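Side-chain contacts in DotU family type IV/VI secretion system protein (Acinetobacter baumannii, PDB 6Y4R), which is a key component of the type VI secretion system and, as in other TssL proteins, probably works as part of its inner-membrane complex: residues 122-125 against 126-130; 97-100 against 101-105; 43-47 against 48-52; 135-138 against 139-142. All coordinates share one frame; numbering follows the deposited sequence.

How the contacts relate
All four contacts are local turns of one all-helical chain and follow it in the order contact 3, contact 2, contact 1, contact 4. Contact 3 closes helix 27-47, contact 2 starts helix 100-114, contact 1 lies in helix 119-130, and contact 4 belongs to the loop before helix 143-159. Contacts 1 and 2, with centres about 15 Å apart, touch where successive helices pack through Leu129 and Phe105. Contact 4 adjoins contact 2, centres about 13 Å apart, through a probable backbone hydrogen bond between Gly101 and Lys136. Contacts 3 and 4 lie on opposite sides of the chain's centre, their centres about 33 Å apart. Contact 1 is buried; contacts 3 and 4 are at the surface.

Contact 1: 122-125 against 126-130; sequences LEVF and HYCLL
Four successive i-to-i+4 bonds tie residues 122-125 to 126-130, beginning with His126 N to Leu122 O (3.0 Å) and including Cys128 N to Val124 O (2.9 Å), so the backbone is that of a regular alpha-helix. Side chains of the later turn settle mainly against carbonyl oxygens of the earlier one. Cys128 holds its sulfur beside its own backbone N (chi1 -65°), which turns SG back along the helix to meet CG1 of Val124 at 4.3 Å. Leu129 likewise folds back, its CG lying 3.3 Å from Phe125 O. This helix, 119-130, is packed on several sides by others of the all-helical fold. Phe125 extends between helices 52-71 and 100-114, touching Ala61 and Leu108, and its ring meets that of Phe104 with the planes at about 45°. Leu129 and His126 instead reach helix 143-159 at Val149 and Ile156. Both His126 and Tyr127 swing CG opposite the backbone N, and their rings lead away from 122-125; of Tyr127, CB stays close, 3.4 Å from Glu123 O. Within 126-130, one turn on, CG of Leu130 lies over one face of the His126 imidazole, 3.8 Å above the plane and offset toward the rim.

Contact 2: 97-100 against 101-105; sequences SQLA and GYQFF
Leu99 and Gln103 meet across the first turn of helix 100-114, where Leu99 occupies the N-cap position and an ST turn precedes it: Ser97 OG accepts from Leu99 N at 3.2 Å. The Leu99 carbonyl oxygen carries two donors. Gln103 N approaches in the carbonyl plane (2.8 Å, N-H...O angle 160°), whereas Tyr102 N comes from well above that plane in a more bent bond (3.0 Å, 136°). The densely packed side belongs to Ala100 and Phe104, both buried. Phe104 N donates to Ala100 O at 3.0 Å, and Ala100 itself sits against Tyr60 and Ala64 of helix 52-71. Phe104 points its CG opposite its backbone N, which carries the ring off the turn into the interior, where it stacks with Phe133. Its CD1 stands 3.9 Å above the centre of the Phe105 ring. On the other side the packing thins: Leu99 and Tyr102 are exposed, and beyond the backbone bond Tyr102 merely brings its CB to 3.8 Å from Leu99 O. Gln103 extends its chain alongside Leu99, and the amide touches only lightly, with NE2 of Gln103 4.3 Å from CB of Leu99.

Contact 3: 43-47 against 48-52; sequences QQAKK and LQFSA
Phe50 packs back on Ala45 in a Schellman motif that closes helix 27-47. Gln49 leaves the helix with a positive phi of 77°, and two bonds return into the last turn: Phe50 N to Ala45 O (3.1 Å) and Gln49 N to Lys46 O (3.0 Å). The first runs nearly straight out from its carbonyl, while in the second the donor stands far above the carbonyl plane. Phe50 also supplies the hydrophobic contact that classically accompanies this cap. Its CB lies 3.7 Å from Ala45 O. With CG beside the backbone N (chi1 -67°), the ring is brought alongside the end of the helix, CG being 4.0 Å from Ala45 O. CD2 goes furthest in, 3.4 Å from the same oxygen, which lies at the ring edge in its plane, and 4.1 Å from Ala45 CB. The side chain also touches Leu4 of helix 4-7, which packs on Ala45 as well, so the cap is wedged against the N-terminal part of the chain. Ser51 then caps the next helix, 52-71, its OG accepting from Asp54 N. The rest of the turn is largely at the surface. Leu48 N still donates to Gln44 O in the helical manner, and Leu48 curls its side chain back over that acceptor, bringing CG to 3.4 Å from Gln44 O.

Contact 4: 135-138 against 139-142; sequences GKYR and IESI
Lys136 and Glu140 meet in a surface turn that leads toward helix 143-159. Before them, Gly135 has a positive phi (59°), gives its N-H to Glu68 and accepts from Arg138 N at its own O (3.3 Å), closing a short 3-10 turn. The aliphatic part of Lys136 then passes the Glu140 carboxylate at an angle, CD lying 3.5 Å from OE2. The chain then bends at chi3 (62°), and its NZ ends 5.0 Å from OE1 of Glu140, without contact between the charged atoms. Ile139 turns its end back over the turn, with CD1 3.3 Å from Lys136 O. Tyr137 follows; its side chain packs on Ser144, Leu145 and Leu148 of helix 143-159 and its ring meets Phe105 edge-to-face, while Ser141 O lies at the ring edge, 4.2 Å from CD2 of Tyr137. The carbonyl oxygen of Tyr137 is approached by the tip of Ile142, CD1 standing 3.2 Å away. That same CD1 comes to 4.1 Å from Arg138 CA, whereas the Arg138 guanidinium group heads off to a salt bridge with Glu68. No hydrogen bond joins 135-138 to 139-142. The halves meet by van der Waals contact, largely carbon against oxygen, and the polar ties run outward from 135-138 to Glu68 and to the backbone of Gly101; the opposite charges of Lys136 and Glu140 would probably add only a modest attraction at this separation.

Contact 1: 122-125 against 126-130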
loop_
_atom_site.group_PDB
_atom_site.type_symbol
_atom_site.label_atom_id
_atom_site.label_comp_id
_atom_site.label_asym_id
_atom_site.label_seq_id
_atom_site.Cartn_x
_atom_site.Cartn_y
_atom_site.Cartn_z
ATOM N N LEU A 122 -7.336 -8.602 2.194
ATOM C CA LEU A 122 -6.362 -8.847 3.254
ATOM C C LEU A 122 -5.028 -9.310 2.690
ATOM O O LEU A 122 -3.982 -9.035 3.285
ATOM C CB LEU A 122 -6.942 -9.821 4.293
ATOM C CG LEU A 122 -6.071 -10.423 5.398
ATOM C CD1 LEU A 122 -5.822 -9.369 6.463
ATOM C CD2 LEU A 122 -6.792 -11.591 6.007
ATOM N N GLU A 123 -5.040 -9.970 1.529
ATOM C CA GLU A 123 -3.799 -10.329 0.841
ATOM C C GLU A 123 -3.000 -9.095 0.419
ATOM O O GLU A 123 -1.764 -9.127 0.397
ATOM C CB GLU A 123 -4.129 -11.169 -0.387
ATOM C CG GLU A 123 -4.116 -12.673 -0.189
ATOM C CD GLU A 123 -4.969 -13.390 -1.226
ATOM O OE1 GLU A 123 -5.636 -12.683 -2.002
ATOM O OE2 GLU A 123 -4.891 -14.642 -1.354
ATOM N N VAL A 124 -3.695 -8.015 0.045
ATOM C CA VAL A 124 -3.054 -6.738 -0.286
ATOM C C VAL A 124 -2.423 -6.110 0.958
ATOM O O VAL A 124 -1.274 -5.647 0.919
ATOM C CB VAL A 124 -4.069 -5.787 -0.967
ATOM C CG1 VAL A 124 -3.535 -4.370 -1.059
ATOM C CG2 VAL A 124 -4.430 -6.282 -2.366
ATOM N N PHE A 125 -3.166 -6.058 2.076
ATOM C CA PHE A 125 -2.602 -5.438 3.275
ATOM C C PHE A 125 -1.396 -6.201 3.800
ATOM O O PHE A 125 -0.469 -5.582 4.333
ATOM C CB PHE A 125 -3.639 -5.325 4.383
ATOM C CG PHE A 125 -4.486 -4.081 4.310
ATOM C CD1 PHE A 125 -5.351 -3.872 3.258
ATOM C CD2 PHE A 125 -4.404 -3.108 5.301
ATOM C CE1 PHE A 125 -6.133 -2.724 3.210
ATOM C CE2 PHE A 125 -5.168 -1.967 5.239
ATOM C CZ PHE A 125 -6.035 -1.780 4.198
ATOM N N HIS A 126 -1.395 -7.537 3.676
ATOM C CA HIS A 126 -0.220 -8.332 4.040
ATOM C C HIS A 126 0.956 -8.037 3.119
ATOM O O HIS A 126 2.096 -7.892 3.580
ATOM C CB HIS A 126 -0.579 -9.822 3.998
ATOM C CG HIS A 126 0.581 -10.751 4.198
ATOM N ND1 HIS A 126 1.091 -11.525 3.180
ATOM C CD2 HIS A 126 1.300 -11.066 5.304
ATOM C CE1 HIS A 126 2.086 -12.266 3.646
ATOM N NE2 HIS A 126 2.238 -12.002 4.933
ATOM N N TYR A 127 0.695 -7.928 1.816
ATOM C CA TYR A 127 1.761 -7.681 0.844
ATOM C C TYR A 127 2.368 -6.290 0.983
ATOM O O TYR A 127 3.559 -6.111 0.721
ATOM C CB TYR A 127 1.220 -7.913 -0.568
ATOM C CG TYR A 127 2.290 -8.017 -1.611
ATOM C CD1 TYR A 127 3.224 -9.033 -1.566
ATOM C CD2 TYR A 127 2.331 -7.139 -2.675
ATOM C CE1 TYR A 127 4.218 -9.136 -2.531
ATOM C CE2 TYR A 127 3.314 -7.236 -3.656
ATOM C CZ TYR A 127 4.252 -8.237 -3.578
ATOM O OH TYR A 127 5.228 -8.347 -4.540
ATOM N N CYS A 128 1.582 -5.296 1.378
ATOM C CA CYS A 128 2.161 -4.000 1.710
ATOM C C CYS A 128 3.062 -4.115 2.937
ATOM O O CYS A 128 4.060 -3.394 3.056
ATOM C CB CYS A 128 1.048 -2.987 1.945
ATOM S SG CYS A 128 0.084 -2.651 0.451
ATOM N N LEU A 129 2.708 -4.992 3.883
ATOM C CA LEU A 129 3.584 -5.200 5.031
ATOM C C LEU A 129 4.897 -5.891 4.634
ATOM O O LEU A 129 5.965 -5.490 5.113
ATOM C CB LEU A 129 2.847 -5.991 6.126
ATOM C CG LEU A 129 1.677 -5.255 6.803
ATOM C CD1 LEU A 129 0.734 -6.193 7.555
ATOM C CD2 LEU A 129 2.212 -4.190 7.754
ATOM N N LEU A 130 4.859 -6.887 3.719
ATOM C CA LEU A 130 6.119 -7.499 3.262
ATOM C C LEU A 130 6.969 -6.560 2.407
ATOM O O LEU A 130 8.193 -6.753 2.352
ATOM C CB LEU A 130 5.914 -8.799 2.463
ATOM C CG LEU A 130 5.093 -10.005 2.911
ATOM C CD1 LEU A 130 4.835 -10.972 1.740
ATOM C CD2 LEU A 130 5.863 -10.682 4.003
#

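Contact 2: 97-100 against 101-105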
loop_
_atom_site.group_PDB
_atom_site.type_symbol
_atom_site.label_atom_id
_atom_site.label_comp_id
_atom_site.label_asym_id
_atom_site.label_seq_id
_atom_site.Cartn_x
_atom_site.Cartn_y
_atom_site.Cartn_z
ATOM N N SER A 97 -6.423 12.215 4.421
ATOM C CA SER A 97 -6.024 11.594 5.674
ATOM C C SER A 97 -4.517 11.714 5.881
ATOM O O SER A 97 -3.730 11.769 4.927
ATOM C CB SER A 97 -6.470 10.110 5.720
ATOM O OG SER A 97 -6.247 9.516 6.994
ATOM N N GLN A 98 -4.142 11.849 7.151
ATOM C CA GLN A 98 -2.764 11.727 7.596
ATOM C C GLN A 98 -2.629 10.691 8.702
ATOM O O GLN A 98 -1.626 10.692 9.425
ATOM C CB GLN A 98 -2.223 13.071 8.089
ATOM C CG GLN A 98 -2.577 14.289 7.284
ATOM C CD GLN A 98 -1.896 15.530 7.844
ATOM O OE1 GLN A 98 -0.684 15.521 8.085
ATOM N NE2 GLN A 98 -2.685 16.570 8.112
ATOM N N LEU A 99 -3.624 9.815 8.859
ATOM C CA LEU A 99 -3.679 8.866 9.964
ATOM C C LEU A 99 -3.389 7.447 9.501
ATOM O O LEU A 99 -3.711 6.488 10.209
ATOM C CB LEU A 99 -5.044 8.922 10.654
ATOM C CG LEU A 99 -5.548 10.228 11.272
ATOM C CD1 LEU A 99 -6.953 10.016 11.788
ATOM C CD2 LEU A 99 -4.636 10.754 12.366
ATOM N N ALA A 100 -2.814 7.303 8.305
ATOM C CA ALA A 100 -2.589 5.988 7.718
ATOM C C ALA A 100 -1.696 5.102 8.586
ATOM O O ALA A 100 -1.880 3.879 8.613
ATOM C CB ALA A 100 -1.981 6.163 6.327
ATOM N N GLY A 101 -0.715 5.688 9.281
ATOM C CA GLY A 101 0.129 4.904 10.168
ATOM C C GLY A 101 -0.656 4.105 11.196
ATOM O O GLY A 101 -0.261 3.000 11.564
ATOM N N TYR A 102 -1.778 4.645 11.661
ATOM C CA TYR A 102 -2.661 3.963 12.596
ATOM C C TYR A 102 -3.830 3.273 11.914
ATOM O O TYR A 102 -4.167 2.142 12.264
ATOM C CB TYR A 102 -3.225 4.961 13.624
ATOM C CG TYR A 102 -2.198 5.529 14.575
ATOM C CD1 TYR A 102 -1.320 6.530 14.171
ATOM C CD2 TYR A 102 -2.108 5.067 15.880
ATOM C CE1 TYR A 102 -0.373 7.042 15.041
ATOM C CE2 TYR A 102 -1.172 5.572 16.755
ATOM C CZ TYR A 102 -0.308 6.557 16.331
ATOM O OH TYR A 102 0.622 7.051 17.213
ATOM N N GLN A 103 -4.432 3.910 10.922
ATOM C CA GLN A 103 -5.686 3.414 10.381
ATOM C C GLN A 103 -5.488 2.253 9.410
ATOM O O GLN A 103 -6.407 1.448 9.226
ATOM C CB GLN A 103 -6.437 4.578 9.741
ATOM C CG GLN A 103 -7.759 4.209 9.157
ATOM C CD GLN A 103 -8.606 5.413 8.959
ATOM O OE1 GLN A 103 -9.445 5.459 8.061
ATOM N NE2 GLN A 103 -8.407 6.410 9.811
ATOM N N PHE A 104 -4.305 2.126 8.814
ATOM C CA PHE A 104 -3.976 0.917 8.057
ATOM C C PHE A 104 -4.153 -0.322 8.933
ATOM O O PHE A 104 -4.591 -1.377 8.456
ATOM C CB PHE A 104 -2.539 1.051 7.525
ATOM C CG PHE A 104 -1.982 -0.168 6.824
ATOM C CD1 PHE A 104 -1.654 -1.333 7.523
ATOM C CD2 PHE A 104 -1.716 -0.120 5.460
ATOM C CE1 PHE A 104 -1.107 -2.439 6.867
ATOM C CE2 PHE A 104 -1.158 -1.234 4.794
ATOM C CZ PHE A 104 -0.861 -2.388 5.507
ATOM N N PHE A 105 -3.823 -0.208 10.228
ATOM C CA PHE A 105 -3.892 -1.337 11.146
ATOM C C PHE A 105 -5.276 -1.551 11.733
ATOM O O PHE A 105 -5.583 -2.683 12.113
ATOM C CB PHE A 105 -2.823 -1.178 12.233
ATOM C CG PHE A 105 -1.399 -1.311 11.690
ATOM C CD1 PHE A 105 -0.930 -2.545 11.237
ATOM C CD2 PHE A 105 -0.565 -0.205 11.585
ATOM C CE1 PHE A 105 0.345 -2.684 10.723
ATOM C CE2 PHE A 105 0.707 -0.337 11.068
ATOM C CZ PHE A 105 1.169 -1.586 10.633
#

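Contact 3: 43-47 against 48-52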
loop_
_atom_site.group_PDB
_atom_site.type_symbol
_atom_site.label_atom_id
_atom_site.label_comp_id
_atom_site.label_asym_id
_atom_site.label_seq_id
_atom_site.Cartn_x
_atom_site.Cartn_y
_atom_site.Cartn_z
ATOM N N GLN A 43 -11.169 0.665 -12.294
ATOM C CA GLN A 43 -11.948 0.225 -13.453
ATOM C C GLN A 43 -11.870 -1.286 -13.680
ATOM O O GLN A 43 -12.885 -1.925 -13.978
ATOM C CB GLN A 43 -11.471 0.978 -14.701
ATOM C CG GLN A 43 -11.445 0.157 -15.983
ATOM C CD GLN A 43 -10.606 0.798 -17.070
ATOM O OE1 GLN A 43 -9.776 1.678 -16.806
ATOM N NE2 GLN A 43 -10.824 0.351 -18.301
ATOM N N GLN A 44 -10.676 -1.878 -13.546
ATOM C CA GLN A 44 -10.539 -3.317 -13.771
ATOM C C GLN A 44 -11.098 -4.123 -12.609
ATOM O O GLN A 44 -11.711 -5.173 -12.819
ATOM C CB GLN A 44 -9.073 -3.689 -14.008
ATOM C CG GLN A 44 -8.484 -3.186 -15.313
ATOM C CD GLN A 44 -7.111 -3.774 -15.565
ATOM O OE1 GLN A 44 -6.481 -4.316 -14.648
ATOM N NE2 GLN A 44 -6.650 -3.704 -16.816
ATOM N N ALA A 45 -10.880 -3.664 -11.375
ATOM C CA ALA A 45 -11.414 -4.389 -10.223
ATOM C C ALA A 45 -12.933 -4.271 -10.149
ATOM O O ALA A 45 -13.602 -5.216 -9.724
ATOM C CB ALA A 45 -10.771 -3.894 -8.933
ATOM N N LYS A 46 -13.492 -3.115 -10.554
ATOM C CA LYS A 46 -14.938 -2.962 -10.598
ATOM C C LYS A 46 -15.570 -3.879 -11.638
ATOM O O LYS A 46 -16.602 -4.495 -11.346
ATOM C CB LYS A 46 -15.342 -1.514 -10.872
ATOM C CG LYS A 46 -14.797 -0.461 -9.924
ATOM C CD LYS A 46 -15.701 0.777 -9.984
ATOM C CE LYS A 46 -15.969 1.217 -11.447
ATOM N NZ LYS A 46 -17.227 2.064 -11.487
ATOM N N LYS A 47 -14.934 -4.069 -12.805
ATOM C CA LYS A 47 -15.499 -4.951 -13.831
ATOM C C LYS A 47 -15.374 -6.403 -13.494
ATOM O O LYS A 47 -16.101 -7.218 -14.069
ATOM C CB LYS A 47 -14.724 -4.988 -15.133
ATOM C CG LYS A 47 -15.016 -4.260 -16.349
ATOM C CD LYS A 47 -13.834 -3.635 -16.806
ATOM C CE LYS A 47 -14.178 -3.479 -18.187
ATOM N NZ LYS A 47 -13.069 -2.839 -18.858
ATOM N N LEU A 48 -14.400 -6.744 -12.671
ATOM C CA LEU A 48 -14.280 -8.107 -12.197
ATOM C C LEU A 48 -15.114 -8.332 -10.959
ATOM O O LEU A 48 -15.064 -9.420 -10.384
ATOM C CB LEU A 48 -12.814 -8.476 -11.953
ATOM C CG LEU A 48 -11.874 -8.592 -13.168
ATOM C CD1 LEU A 48 -10.430 -8.899 -12.730
ATOM C CD2 LEU A 48 -12.367 -9.641 -14.172
ATOM N N GLN A 49 -15.880 -7.319 -10.556
ATOM C CA GLN A 49 -16.981 -7.432 -9.617
ATOM C C GLN A 49 -16.489 -7.539 -8.178
ATOM O O GLN A 49 -17.194 -8.095 -7.330
ATOM C CB GLN A 49 -17.884 -8.626 -9.986
ATOM C CG GLN A 49 -18.213 -8.695 -11.500
ATOM C CD GLN A 49 -19.680 -8.662 -11.851
ATOM O OE1 GLN A 49 -20.527 -8.376 -11.011
ATOM N NE2 GLN A 49 -19.991 -8.950 -13.113
ATOM N N PHE A 50 -15.289 -7.036 -7.872
ATOM C CA PHE A 50 -14.887 -6.923 -6.479
ATOM C C PHE A 50 -15.729 -5.844 -5.808
ATOM O O PHE A 50 -16.097 -4.844 -6.427
ATOM C CB PHE A 50 -13.408 -6.559 -6.333
ATOM C CG PHE A 50 -12.438 -7.622 -6.786
ATOM C CD1 PHE A 50 -11.863 -8.486 -5.864
ATOM C CD2 PHE A 50 -12.076 -7.735 -8.117
ATOM C CE1 PHE A 50 -10.966 -9.456 -6.261
ATOM C CE2 PHE A 50 -11.173 -8.700 -8.526
ATOM C CZ PHE A 50 -10.620 -9.561 -7.594
ATOM N N SER A 51 -16.002 -6.038 -4.518
ATOM C CA SER A 51 -16.835 -5.100 -3.786
ATOM C C SER A 51 -16.144 -3.746 -3.693
ATOM O O SER A 51 -14.914 -3.648 -3.723
ATOM C CB SER A 51 -17.142 -5.635 -2.387
ATOM O OG SER A 51 -16.111 -5.291 -1.477
ATOM N N ALA A 52 -16.965 -2.695 -3.563
ATOM C CA ALA A 52 -16.456 -1.329 -3.463
ATOM C C ALA A 52 -15.535 -1.141 -2.268
ATOM O O ALA A 52 -14.619 -0.312 -2.328
ATOM C CB ALA A 52 -17.615 -0.336 -3.391
#

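Contact 4: 135-138 against 139-142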
loop_
_atom_site.group_PDB
_atom_site.type_symbol
_atom_site.label_atom_id
_atom_site.label_comp_id
_atom_site.label_asym_id
_atom_site.label_seq_id
_atom_site.Cartn_x
_atom_site.Cartn_y
_atom_site.Cartn_z
ATOM N N GLY A 135 4.261 2.007 9.211
ATOM C CA GLY A 135 3.268 2.856 9.841
ATOM C C GLY A 135 3.636 3.181 11.268
ATOM O O GLY A 135 4.733 3.655 11.579
ATOM N N LYS A 136 2.677 2.929 12.141
ATOM C CA LYS A 136 2.779 3.279 13.548
ATOM C C LYS A 136 3.802 2.440 14.302
ATOM O O LYS A 136 4.285 2.872 15.355
ATOM C CB LYS A 136 1.370 3.183 14.133
ATOM C CG LYS A 136 1.255 2.990 15.603
ATOM C CD LYS A 136 -0.030 2.238 15.952
ATOM C CE LYS A 136 -0.025 0.845 15.331
ATOM N NZ LYS A 136 -1.265 0.077 15.695
ATOM N N TYR A 137 4.195 1.292 13.751
ATOM C CA TYR A 137 5.177 0.404 14.356
ATOM C C TYR A 137 6.609 0.877 14.172
ATOM O O TYR A 137 7.519 0.248 14.727
ATOM C CB TYR A 137 5.049 -0.998 13.771
ATOM C CG TYR A 137 3.831 -1.734 14.249
ATOM C CD1 TYR A 137 2.618 -1.594 13.598
ATOM C CD2 TYR A 137 3.889 -2.565 15.349
ATOM C CE1 TYR A 137 1.496 -2.260 14.026
ATOM C CE2 TYR A 137 2.773 -3.236 15.782
ATOM C CZ TYR A 137 1.580 -3.081 15.111
ATOM O OH TYR A 137 0.448 -3.739 15.515
ATOM N N ARG A 138 6.831 1.946 13.398
ATOM C CA ARG A 138 8.180 2.452 13.169
ATOM C C ARG A 138 8.797 3.033 14.443
ATOM O O ARG A 138 10.009 2.878 14.663
ATOM C CB ARG A 138 8.162 3.496 12.048
ATOM C CG ARG A 138 9.548 4.051 11.697
ATOM C CD ARG A 138 9.592 4.874 10.393
ATOM N NE ARG A 138 9.111 4.118 9.241
ATOM C CZ ARG A 138 9.885 3.368 8.461
ATOM N NH1 ARG A 138 11.186 3.266 8.717
ATOM N NH2 ARG A 138 9.356 2.697 7.438
ATOM N N ILE A 139 7.996 3.676 15.293
ATOM C CA ILE A 139 8.493 4.269 16.534
ATOM C C ILE A 139 8.288 3.342 17.731
ATOM O O ILE A 139 9.114 3.321 18.645
ATOM C CB ILE A 139 7.870 5.665 16.783
ATOM C CG1 ILE A 139 6.380 5.718 16.407
ATOM C CG2 ILE A 139 8.685 6.750 16.065
ATOM C CD1 ILE A 139 5.439 5.147 17.453
ATOM N N GLU A 140 7.210 2.558 17.743
ATOM C CA GLU A 140 7.114 1.460 18.694
ATOM C C GLU A 140 8.169 0.395 18.379
ATOM O O GLU A 140 8.889 0.458 17.372
ATOM C CB GLU A 140 5.722 0.833 18.655
ATOM C CG GLU A 140 4.641 1.726 19.208
ATOM C CD GLU A 140 3.282 1.460 18.590
ATOM O OE1 GLU A 140 2.842 0.292 18.542
ATOM O OE2 GLU A 140 2.647 2.439 18.159
ATOM N N SER A 141 8.264 -0.586 19.284
ATOM C CA SER A 141 9.023 -1.807 19.026
ATOM C C SER A 141 8.768 -2.293 17.604
ATOM O O SER A 141 7.649 -2.198 17.093
ATOM C CB SER A 141 8.638 -2.890 20.050
ATOM O OG SER A 141 8.841 -4.203 19.551
ATOM N N ILE A 142 9.820 -2.773 16.945
ATOM C CA ILE A 142 9.671 -3.227 15.567
ATOM C C ILE A 142 9.476 -4.742 15.523
ATOM O O ILE A 142 8.833 -5.256 14.604
ATOM C CB ILE A 142 10.865 -2.781 14.700
ATOM C CG1 ILE A 142 10.434 -2.647 13.235
ATOM C CG2 ILE A 142 12.017 -3.781 14.801
ATOM C CD1 ILE A 142 9.677 -1.368 12.915
#